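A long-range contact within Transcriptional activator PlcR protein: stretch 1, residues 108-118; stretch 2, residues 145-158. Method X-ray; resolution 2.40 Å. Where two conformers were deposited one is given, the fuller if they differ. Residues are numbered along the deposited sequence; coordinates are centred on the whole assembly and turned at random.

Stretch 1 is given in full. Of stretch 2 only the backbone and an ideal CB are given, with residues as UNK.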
ATOM      1  N   HIS A 108      -0.129 -25.838  -3.579  1.00 55.99           N
ATOM      2  CA  HIS A 108      -0.459 -24.588  -2.917  1.00 51.85           C
ATOM      3  C   HIS A 108      -1.423 -23.839  -3.823  1.00 42.01           C
ATOM      4  O   HIS A 108      -1.007 -22.974  -4.591  1.00 39.99           O
ATOM      5  CB  HIS A 108       0.801 -23.751  -2.674  1.00 50.14           C
ATOM      6  CG  HIS A 108       0.552 -22.523  -1.858  1.00 47.43           C
ATOM      7  ND1 HIS A 108       1.571 -21.753  -1.340  1.00 51.43           N
ATOM      8  CD2 HIS A 108      -0.606 -21.933  -1.466  1.00 42.61           C
ATOM      9  CE1 HIS A 108       1.053 -20.738  -0.667  1.00 45.93           C
ATOM     10  NE2 HIS A 108      -0.266 -20.827  -0.725  1.00 43.87           N
ATOM     11  N   PRO A 109      -2.717 -24.178  -3.741  1.00 40.65           N
ATOM     12  CA  PRO A 109      -3.686 -23.768  -4.770  1.00 38.96           C
ATOM     13  C   PRO A 109      -3.610 -22.283  -5.150  1.00 50.12           C
ATOM     14  O   PRO A 109      -3.538 -21.993  -6.349  1.00 43.07           O
ATOM     15  CB  PRO A 109      -5.044 -24.110  -4.141  1.00 35.12           C
ATOM     16  CG  PRO A 109      -4.737 -25.239  -3.201  1.00 45.90           C
ATOM     17  CD  PRO A 109      -3.343 -24.959  -2.661  1.00 41.58           C
ATOM     18  N   GLU A 110      -3.613 -21.377  -4.167  1.00 36.10           N
ATOM     19  CA  GLU A 110      -3.589 -19.944  -4.451  1.00 42.19           C
ATOM     20  C   GLU A 110      -2.328 -19.517  -5.197  1.00 39.23           C
ATOM     21  O   GLU A 110      -2.404 -18.716  -6.132  1.00 37.27           O
ATOM     22  CB  GLU A 110      -3.761 -19.104  -3.174  1.00 41.91           C
ATOM     23  CG  GLU A 110      -3.366 -17.635  -3.342  1.00 37.62           C
ATOM     24  CD  GLU A 110      -3.427 -16.819  -2.042  1.00 56.52           C
ATOM     25  OE1 GLU A 110      -3.684 -17.383  -0.951  1.00 52.03           O
ATOM     26  OE2 GLU A 110      -3.206 -15.592  -2.116  1.00 57.59           O
ATOM     27  N   PHE A 111      -1.171 -20.034  -4.785  1.00 44.59           N
ATOM     28  CA  PHE A 111       0.076 -19.696  -5.472  1.00 36.81           C
ATOM     29  C   PHE A 111       0.098 -20.347  -6.861  1.00 38.18           C
ATOM     30  O   PHE A 111       0.539 -19.728  -7.827  1.00 31.57           O
ATOM     31  CB  PHE A 111       1.321 -20.077  -4.651  1.00 29.56           C
ATOM     32  CG  PHE A 111       2.636 -19.596  -5.256  1.00 28.95           C
ATOM     33  CD1 PHE A 111       2.867 -18.244  -5.485  1.00 30.32           C
ATOM     34  CD2 PHE A 111       3.647 -20.497  -5.576  1.00 29.53           C
ATOM     35  CE1 PHE A 111       4.083 -17.797  -6.033  1.00 26.64           C
ATOM     36  CE2 PHE A 111       4.861 -20.059  -6.127  1.00 26.52           C
ATOM     37  CZ  PHE A 111       5.073 -18.710  -6.353  1.00 33.68           C
ATOM     38  N   GLN A 112      -0.385 -21.583  -6.966  0.52 36.85           N
ATOM     39  CA  GLN A 112      -0.449 -22.242  -8.270  0.52 42.75           C
ATOM     40  C   GLN A 112      -1.366 -21.461  -9.208  0.52 37.67           C
ATOM     41  O   GLN A 112      -1.047 -21.287 -10.383  0.52 37.30           O
ATOM     42  CB  GLN A 112      -0.889 -23.708  -8.153  0.52 38.19           C
ATOM     43  CG  GLN A 112       0.086 -24.594  -7.371  0.52 47.88           C
ATOM     44  CD  GLN A 112       0.907 -25.532  -8.251  0.52 52.22           C
ATOM     45  OE1 GLN A 112       2.022 -25.204  -8.659  0.52 54.21           O
ATOM     46  NE2 GLN A 112       0.363 -26.715  -8.529  0.52 51.79           N
ATOM     47  N   GLN A 113      -2.491 -20.978  -8.687  1.00 35.34           N
ATOM     48  CA  GLN A 113      -3.403 -20.173  -9.487  1.00 35.13           C
ATOM     49  C   GLN A 113      -2.756 -18.890  -9.994  1.00 35.93           C
ATOM     50  O   GLN A 113      -2.953 -18.501 -11.145  1.00 29.78           O
ATOM     51  CB  GLN A 113      -4.659 -19.844  -8.706  1.00 32.99           C
ATOM     52  CG  GLN A 113      -5.750 -19.286  -9.578  1.00 33.70           C
ATOM     53  CD  GLN A 113      -6.844 -18.675  -8.760  1.00 38.29           C
ATOM     54  OE1 GLN A 113      -6.575 -17.845  -7.905  1.00 40.56           O
ATOM     55  NE2 GLN A 113      -8.086 -19.094  -8.992  1.00 40.43           N
ATOM     56  N   PHE A 114      -1.982 -18.241  -9.131  1.00 32.40           N
ATOM     57  CA  PHE A 114      -1.245 -17.054  -9.520  1.00 22.66           C
ATOM     58  C   PHE A 114      -0.252 -17.360 -10.663  1.00 29.91           C
ATOM     59  O   PHE A 114      -0.177 -16.627 -11.646  1.00 28.59           O
ATOM     60  CB  PHE A 114      -0.502 -16.464  -8.313  1.00 28.49           C
ATOM     61  CG  PHE A 114       0.480 -15.402  -8.690  1.00 17.49           C
ATOM     62  CD1 PHE A 114       0.075 -14.084  -8.804  1.00 25.37           C
ATOM     63  CD2 PHE A 114       1.785 -15.731  -9.003  1.00 23.24           C
ATOM     64  CE1 PHE A 114       0.972 -13.103  -9.180  1.00 31.59           C
ATOM     65  CE2 PHE A 114       2.693 -14.759  -9.384  1.00 27.48           C
ATOM     66  CZ  PHE A 114       2.289 -13.441  -9.479  1.00 33.00           C
ATOM     67  N   LEU A 115       0.508 -18.447 -10.532  1.00 36.78           N
ATOM     68  CA  LEU A 115       1.448 -18.859 -11.583  1.00 34.84           C
ATOM     69  C   LEU A 115       0.758 -19.109 -12.936  1.00 29.43           C
ATOM     70  O   LEU A 115       1.203 -18.625 -13.976  1.00 29.22           O
ATOM     71  CB  LEU A 115       2.201 -20.118 -11.157  1.00 34.28           C
ATOM     72  CG  LEU A 115       3.027 -20.093  -9.867  1.00 38.69           C
ATOM     73  CD1 LEU A 115       3.427 -21.518  -9.510  1.00 28.88           C
ATOM     74  CD2 LEU A 115       4.248 -19.157  -9.973  1.00 28.06           C
ATOM     75  N   GLN A 116      -0.324 -19.876 -12.898  1.00 20.00           N
ATOM     76  CA  GLN A 116      -1.092 -20.220 -14.089  1.00 38.28           C
ATOM     77  C   GLN A 116      -1.697 -18.994 -14.771  1.00 37.12           C
ATOM     78  O   GLN A 116      -1.555 -18.831 -15.985  1.00 31.49           O
ATOM     79  CB  GLN A 116      -2.182 -21.247 -13.749  1.00 30.78           C
ATOM     80  CG  GLN A 116      -1.614 -22.591 -13.289  1.00 45.86           C
ATOM     81  CD  GLN A 116      -2.638 -23.714 -13.294  1.00 57.32           C
ATOM     82  OE1 GLN A 116      -3.567 -23.730 -12.482  1.00 68.18           O
ATOM     83  NE2 GLN A 116      -2.472 -24.662 -14.214  1.00 66.81           N
ATOM     84  N   TRP A 117      -2.364 -18.142 -13.986  1.00 30.78           N
ATOM     85  CA  TRP A 117      -2.843 -16.847 -14.469  1.00 24.13           C
ATOM     86  C   TRP A 117      -1.722 -16.125 -15.217  1.00 34.38           C
ATOM     87  O   TRP A 117      -1.876 -15.792 -16.393  1.00 26.56           O
ATOM     88  CB  TRP A 117      -3.422 -16.008 -13.303  1.00 33.01           C
ATOM     89  CG  TRP A 117      -3.440 -14.514 -13.495  1.00 33.96           C
ATOM     90  CD1 TRP A 117      -3.718 -13.826 -14.646  1.00 36.38           C
ATOM     91  CD2 TRP A 117      -3.144 -13.519 -12.501  1.00 32.10           C
ATOM     92  NE1 TRP A 117      -3.619 -12.465 -14.425  1.00 34.89           N
ATOM     93  CE2 TRP A 117      -3.262 -12.256 -13.119  1.00 29.43           C
ATOM     94  CE3 TRP A 117      -2.794 -13.576 -11.151  1.00 40.46           C
ATOM     95  CZ2 TRP A 117      -3.031 -11.070 -12.435  1.00 32.66           C
ATOM     96  CZ3 TRP A 117      -2.577 -12.387 -10.470  1.00 36.12           C
ATOM     97  CH2 TRP A 117      -2.690 -11.157 -11.115  1.00 35.69           C
ATOM     98  N   GLN A 118      -0.581 -15.921 -14.561  1.00 28.54           N
ATOM     99  CA  GLN A 118       0.509 -15.174 -15.184  1.00 25.98           C
ATOM    100  C   GLN A 118       1.083 -15.887 -16.419  1.00 33.46           C
ATOM    101  O   GLN A 118       1.499 -15.246 -17.389  1.00 22.33           O
ATOM    102  CB  GLN A 118       1.632 -14.891 -14.173  1.00 25.82           C
ATOM    103  CG  GLN A 118       1.223 -13.971 -13.044  1.00 28.53           C
ATOM    104  CD  GLN A 118       1.088 -12.509 -13.484  1.00 35.44           C
ATOM    105  OE1 GLN A 118       1.645 -12.090 -14.503  1.00 32.36           O
ATOM    106  NE2 GLN A 118       0.351 -11.729 -12.706  1.00 36.77           N
ATOM    107  N   UNK A 145     -13.258 -21.243  -7.910  1.00 61.63           N
ATOM    108  CA  UNK A 145     -13.853 -20.576  -6.748  1.00 61.73           C
ATOM    109  C   UNK A 145     -12.864 -20.595  -5.584  1.00 59.52           C
ATOM    110  O   UNK A 145     -13.210 -20.922  -4.441  1.00 61.82           O
ATOM    111  CB  UNK A 145     -15.168 -21.248  -6.347  1.00 61.73           C
ATOM    112  N   UNK A 146     -11.620 -20.254  -5.889  1.00 53.74           N
ATOM    113  CA  UNK A 146     -10.551 -20.315  -4.907  1.00 66.83           C
ATOM    114  C   UNK A 146     -10.695 -19.195  -3.885  1.00 73.11           C
ATOM    115  O   UNK A 146     -10.933 -18.040  -4.246  1.00 72.03           O
ATOM    116  CB  UNK A 146      -9.187 -20.236  -5.595  1.00 66.83           C
ATOM    117  N   UNK A 147     -10.560 -19.558  -2.612  1.00 82.01           N
ATOM    118  CA  UNK A 147     -10.647 -18.610  -1.504  1.00 77.98           C
ATOM    119  C   UNK A 147      -9.370 -17.771  -1.403  1.00 61.20           C
ATOM    120  O   UNK A 147      -9.233 -16.757  -2.090  1.00 68.96           O
ATOM    121  CB  UNK A 147     -10.899 -19.350  -0.189  1.00 77.98           C
ATOM    122  N   UNK A 148      -8.446 -18.191  -0.543  1.00 56.59           N
ATOM    123  CA  UNK A 148      -7.124 -17.585  -0.479  1.00 62.85           C
ATOM    124  C   UNK A 148      -6.913 -16.345   0.391  1.00 49.92           C
ATOM    125  O   UNK A 148      -7.850 -15.685   0.840  1.00 61.00           O
ATOM    126  CB  UNK A 148      -6.716 -17.220  -1.908  1.00 62.85           C
ATOM    127  N   UNK A 149      -5.645 -16.028   0.609  1.00 47.20           N
ATOM    128  CA  UNK A 149      -5.240 -14.863   1.380  1.00 46.53           C
ATOM    129  C   UNK A 149      -5.503 -13.570   0.613  1.00 53.14           C
ATOM    130  O   UNK A 149      -6.122 -12.638   1.144  1.00 49.57           O
ATOM    131  CB  UNK A 149      -3.759 -14.964   1.751  1.00 46.53           C
ATOM    132  N   UNK A 150      -5.018 -13.513  -0.629  1.00 42.43           N
ATOM    133  CA  UNK A 150      -5.198 -12.343  -1.489  1.00 38.38           C
ATOM    134  C   UNK A 150      -6.623 -12.337  -2.025  1.00 41.96           C
ATOM    135  O   UNK A 150      -6.947 -13.096  -2.933  1.00 45.48           O
ATOM    136  CB  UNK A 150      -4.186 -12.340  -2.637  1.00 38.38           C
ATOM    137  N   UNK A 151      -7.478 -11.490  -1.450  1.00 44.21           N
ATOM    138  CA  UNK A 151      -8.894 -11.486  -1.818  1.00 44.93           C
ATOM    139  C   UNK A 151      -9.163 -10.924  -3.222  1.00 34.74           C
ATOM    140  O   UNK A 151     -10.264 -11.051  -3.720  1.00 31.46           O
ATOM    141  CB  UNK A 151      -9.683 -10.674  -0.789  1.00 44.93           C
ATOM    142  N   UNK A 152      -8.157 -10.321  -3.856  1.00 36.70           N
ATOM    143  CA  UNK A 152      -8.357  -9.645  -5.144  1.00 34.67           C
ATOM    144  C   UNK A 152      -7.956 -10.464  -6.368  1.00 36.89           C
ATOM    145  O   UNK A 152      -8.145 -10.004  -7.496  1.00 35.01           O
ATOM    146  CB  UNK A 152      -7.567  -8.335  -5.152  1.00 34.67           C
ATOM    147  N   UNK A 153      -7.397 -11.655  -6.149  1.00 29.34           N
ATOM    148  CA  UNK A 153      -6.833 -12.463  -7.234  1.00 31.01           C
ATOM    149  C   UNK A 153      -7.825 -12.813  -8.367  1.00 32.50           C
ATOM    150  O   UNK A 153      -7.494 -12.664  -9.534  1.00 32.81           O
ATOM    151  CB  UNK A 153      -6.277 -13.760  -6.643  1.00 31.01           C
ATOM    152  N   UNK A 154      -9.029 -13.270  -8.019  1.00 25.99           N
ATOM    153  CA  UNK A 154     -10.083 -13.470  -9.011  1.00 36.13           C
ATOM    154  C   UNK A 154     -10.410 -12.213  -9.825  1.00 35.60           C
ATOM    155  O   UNK A 154     -10.687 -12.302 -11.027  1.00 33.46           O
ATOM    156  CB  UNK A 154     -11.351 -13.962  -8.311  1.00 36.13           C
ATOM    157  N   UNK A 155     -10.411 -11.053  -9.168  1.00 28.87           N
ATOM    158  CA  UNK A 155     -10.664  -9.800  -9.871  1.00 31.59           C
ATOM    159  C   UNK A 155      -9.537  -9.519 -10.861  1.00 25.51           C
ATOM    160  O   UNK A 155      -9.781  -9.068 -11.976  1.00 21.89           O
ATOM    161  CB  UNK A 155     -10.808  -8.643  -8.880  1.00 31.59           C
ATOM    162  N   UNK A 156      -8.307  -9.827 -10.465  1.00 24.57           N
ATOM    163  CA  UNK A 156      -7.171  -9.648 -11.361  1.00 32.89           C
ATOM    164  C   UNK A 156      -7.303 -10.534 -12.614  1.00 30.47           C
ATOM    165  O   UNK A 156      -6.992 -10.115 -13.730  1.00 31.02           O
ATOM    166  CB  UNK A 156      -5.868  -9.964 -10.624  1.00 32.89           C
ATOM    167  N   UNK A 157      -7.776 -11.758 -12.415  1.00 26.82           N
ATOM    168  CA  UNK A 157      -8.034 -12.677 -13.516  1.00 27.49           C
ATOM    169  C   UNK A 157      -9.183 -12.166 -14.425  1.00 36.07           C
ATOM    170  O   UNK A 157      -9.086 -12.207 -15.660  1.00 25.00           O
ATOM    171  CB  UNK A 157      -8.371 -14.063 -12.963  1.00 27.49           C
ATOM    172  N   UNK A 158     -10.248 -11.648 -13.817  1.00 24.86           N
ATOM    173  CA  UNK A 158     -11.315 -11.032 -14.594  1.00 26.41           C
ATOM    174  C   UNK A 158     -10.836  -9.847 -15.418  1.00 28.69           C
ATOM    175  O   UNK A 158     -11.316  -9.627 -16.537  1.00 28.52           O
ATOM    176  CB  UNK A 158     -12.443 -10.585 -13.663  1.00 26.41           C
TER

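Position 145 has positive phi and a CA-to-CB bond directed away from stretch 1, so this contact asks little of it beyond tolerance of that backbone; glycine, asparagine or another polar residue would serve. It is Q145, poorly ordered.

Position 146 points toward the first turn of the helix, its ideal CB 3.7 Å from Q113 NE2, with the P109 ring nearby. A medium-sized apolar side chain would fit. The residue is L146, whose CD2 lies 3.9 Å from P109 CB.

Position 147 turns away into space free of stretch 1 and could take many residues; it is T147.

At 148, phi/psi of 86/167 would jam a CB against the preceding carbonyl O, and that CB would also sit 3.2 Å from E110 OE1. Glycine is called for, and G148 is found.

At 149 and 150 the backbone matters first: both amides face the E110 carboxylate. The CB of 149 points sideways, so a range of side chains is possible. I149 grazes the glutamate with CB, 3.6 Å from E110 OE1, while I149 N donates to that same OE1 at 2.8 Å.

The CB of 150 points toward stretch 1, 3.4 Å from E110 OE2, which leaves room for a small side chain; since a type I turn begins here, leading into a helix, aspartate, asparagine, serine or threonine would suit. D150 N donates to E110 OE2 (3.1 Å), and D150 OD1 caps by accepting from the backbone N of 152 (3.0 Å).

Positions 151 and 152 make no contact with stretch 1, which therefore leaves them open; they are V151 and Y152.

Position 153 points into a hollow among E110, Q113, F114 and W117 that offers two acceptors, E110 O and Q113 OE1. A long side chain with a donor fits, such as glutamine or lysine. Q153 NE2 donates to E110 O (3.1 Å) and to Q113 OE1 (2.7 Å), spending both its protons, while Q153 OE1 accepts from water 1, which also donates to E110 OE2.

Position 154 points away, so stretch 1 sets little demand on its type; a short polar side chain could still reach back to a water. N154 does, its OD1 accepting from water 2.

At 156 the ideal CB lies 3.4 Å from W117 CH2, so a side chain whose end leads away suits, aromatic or long and flexible; Y156 takes that course, its ring oblique to the indole.

Position 157 points sideways beside the indole, where a branched aliphatic suits: I157 lays CG1 over the five-membered ring of W117, 3.7 Å from W117 CG. Positions 155 and 158, out of reach, are L155 and E158.

Stretch 2 (145-158) QLTGIDVYQNLYIE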
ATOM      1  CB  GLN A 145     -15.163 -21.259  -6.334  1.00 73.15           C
ATOM      2  CG  GLN A 145     -16.100 -21.612  -7.485  1.00 77.16           C
ATOM      3  CD  GLN A 145     -17.226 -20.608  -7.674  1.00 89.51           C
ATOM      4  OE1 GLN A 145     -16.993 -19.401  -7.791  1.00 90.19           O
ATOM      5  NE2 GLN A 145     -18.461 -21.108  -7.708  1.00 75.98           N
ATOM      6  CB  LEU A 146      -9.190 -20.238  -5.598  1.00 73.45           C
ATOM      7  CG  LEU A 146      -8.020 -20.952  -4.926  1.00 54.99           C
ATOM      8  CD1 LEU A 146      -8.494 -22.244  -4.290  1.00 78.09           C
ATOM      9  CD2 LEU A 146      -6.938 -21.233  -5.954  1.00 47.06           C
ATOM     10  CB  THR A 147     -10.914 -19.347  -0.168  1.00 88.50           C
ATOM     11  OG1 THR A 147      -9.824 -20.237   0.129  1.00 78.61           O
ATOM     12  CG2 THR A 147     -12.224 -20.149  -0.246  1.00 67.64           C
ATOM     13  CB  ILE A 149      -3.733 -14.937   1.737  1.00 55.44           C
ATOM     14  CG1 ILE A 149      -3.425 -16.209   2.538  1.00 41.32           C
ATOM     15  CG2 ILE A 149      -3.290 -13.687   2.504  1.00 55.56           C
ATOM     16  CD1 ILE A 149      -4.064 -16.232   3.902  1.00 57.65           C
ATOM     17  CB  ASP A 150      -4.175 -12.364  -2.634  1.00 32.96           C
ATOM     18  CG  ASP A 150      -4.198 -11.092  -3.493  1.00 40.48           C
ATOM     19  OD1 ASP A 150      -5.189 -10.324  -3.461  1.00 32.63           O
ATOM     20  OD2 ASP A 150      -3.217 -10.880  -4.235  1.00 32.79           O
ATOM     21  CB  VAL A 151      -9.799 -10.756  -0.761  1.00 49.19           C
ATOM     22  CG1 VAL A 151      -9.555 -11.302   0.626  1.00 39.73           C
ATOM     23  CG2 VAL A 151      -9.599  -9.239  -0.784  1.00 31.12           C
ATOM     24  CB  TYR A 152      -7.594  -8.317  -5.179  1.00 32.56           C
ATOM     25  CG  TYR A 152      -8.035  -7.362  -4.106  1.00 43.96           C
ATOM     26  CD1 TYR A 152      -9.143  -6.545  -4.287  1.00 38.87           C
ATOM     27  CD2 TYR A 152      -7.350  -7.286  -2.900  1.00 34.91           C
ATOM     28  CE1 TYR A 152      -9.557  -5.675  -3.293  1.00 37.50           C
ATOM     29  CE2 TYR A 152      -7.753  -6.425  -1.908  1.00 36.96           C
ATOM     30  CZ  TYR A 152      -8.859  -5.620  -2.105  1.00 49.03           C
ATOM     31  OH  TYR A 152      -9.258  -4.757  -1.103  1.00 65.15           O
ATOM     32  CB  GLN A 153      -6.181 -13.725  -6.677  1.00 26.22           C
ATOM     33  CG  GLN A 153      -5.396 -14.501  -7.704  1.00 35.59           C
ATOM     34  CD  GLN A 153      -4.248 -15.282  -7.085  1.00 43.15           C
ATOM     35  OE1 GLN A 153      -3.181 -14.724  -6.797  1.00 30.77           O
ATOM     36  NE2 GLN A 153      -4.462 -16.577  -6.873  1.00 27.73           N
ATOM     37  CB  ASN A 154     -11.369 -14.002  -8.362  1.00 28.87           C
ATOM     38  CG  ASN A 154     -11.210 -15.389  -7.824  1.00 34.71           C
ATOM     39  OD1 ASN A 154     -10.344 -16.139  -8.257  1.00 37.41           O
ATOM     40  ND2 ASN A 154     -12.045 -15.745  -6.858  1.00 50.70           N
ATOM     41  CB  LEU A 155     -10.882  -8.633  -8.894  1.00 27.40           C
ATOM     42  CG  LEU A 155     -12.118  -8.809  -7.998  1.00 38.89           C
ATOM     43  CD1 LEU A 155     -12.356  -7.605  -7.120  1.00 34.00           C
ATOM     44  CD2 LEU A 155     -13.356  -9.091  -8.826  1.00 45.76           C
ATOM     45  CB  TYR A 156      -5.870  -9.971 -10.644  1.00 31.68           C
ATOM     46  CG  TYR A 156      -5.587  -9.137  -9.414  1.00 34.36           C
ATOM     47  CD1 TYR A 156      -6.154  -7.884  -9.254  1.00 36.20           C
ATOM     48  CD2 TYR A 156      -4.732  -9.610  -8.411  1.00 34.27           C
ATOM     49  CE1 TYR A 156      -5.886  -7.112  -8.117  1.00 38.68           C
ATOM     50  CE2 TYR A 156      -4.461  -8.864  -7.289  1.00 28.19           C
ATOM     51  CZ  TYR A 156      -5.040  -7.607  -7.142  1.00 45.21           C
ATOM     52  OH  TYR A 156      -4.780  -6.843  -6.025  1.00 39.31           O
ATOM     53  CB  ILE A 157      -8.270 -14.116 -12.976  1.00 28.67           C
ATOM     54  CG1 ILE A 157      -6.978 -14.643 -12.333  1.00 28.53           C
ATOM     55  CG2 ILE A 157      -8.715 -15.072 -14.094  1.00 19.42           C
ATOM     56  CD1 ILE A 157      -7.154 -15.893 -11.489  1.00 29.14           C
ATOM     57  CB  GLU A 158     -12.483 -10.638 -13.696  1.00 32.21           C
ATOM     58  CG  GLU A 158     -13.294 -11.842 -13.242  1.00 33.61           C
ATOM     59  CD  GLU A 158     -14.225 -11.513 -12.096  1.00 49.88           C
ATOM     60  OE1 GLU A 158     -14.361 -12.341 -11.168  1.00 70.25           O
ATOM     61  OE2 GLU A 158     -14.821 -10.424 -12.121  1.00 45.81           O
TER
HETATM   62  O   HOH W   1      -1.595 -14.849  -4.424  1.00 30.36           O
HETATM   63  O   HOH W   2     -10.996 -18.870  -8.313  1.00 38.44           O
HETATM   64  O   HOH W   3      -8.153 -16.538  -5.715  1.00 50.15           O
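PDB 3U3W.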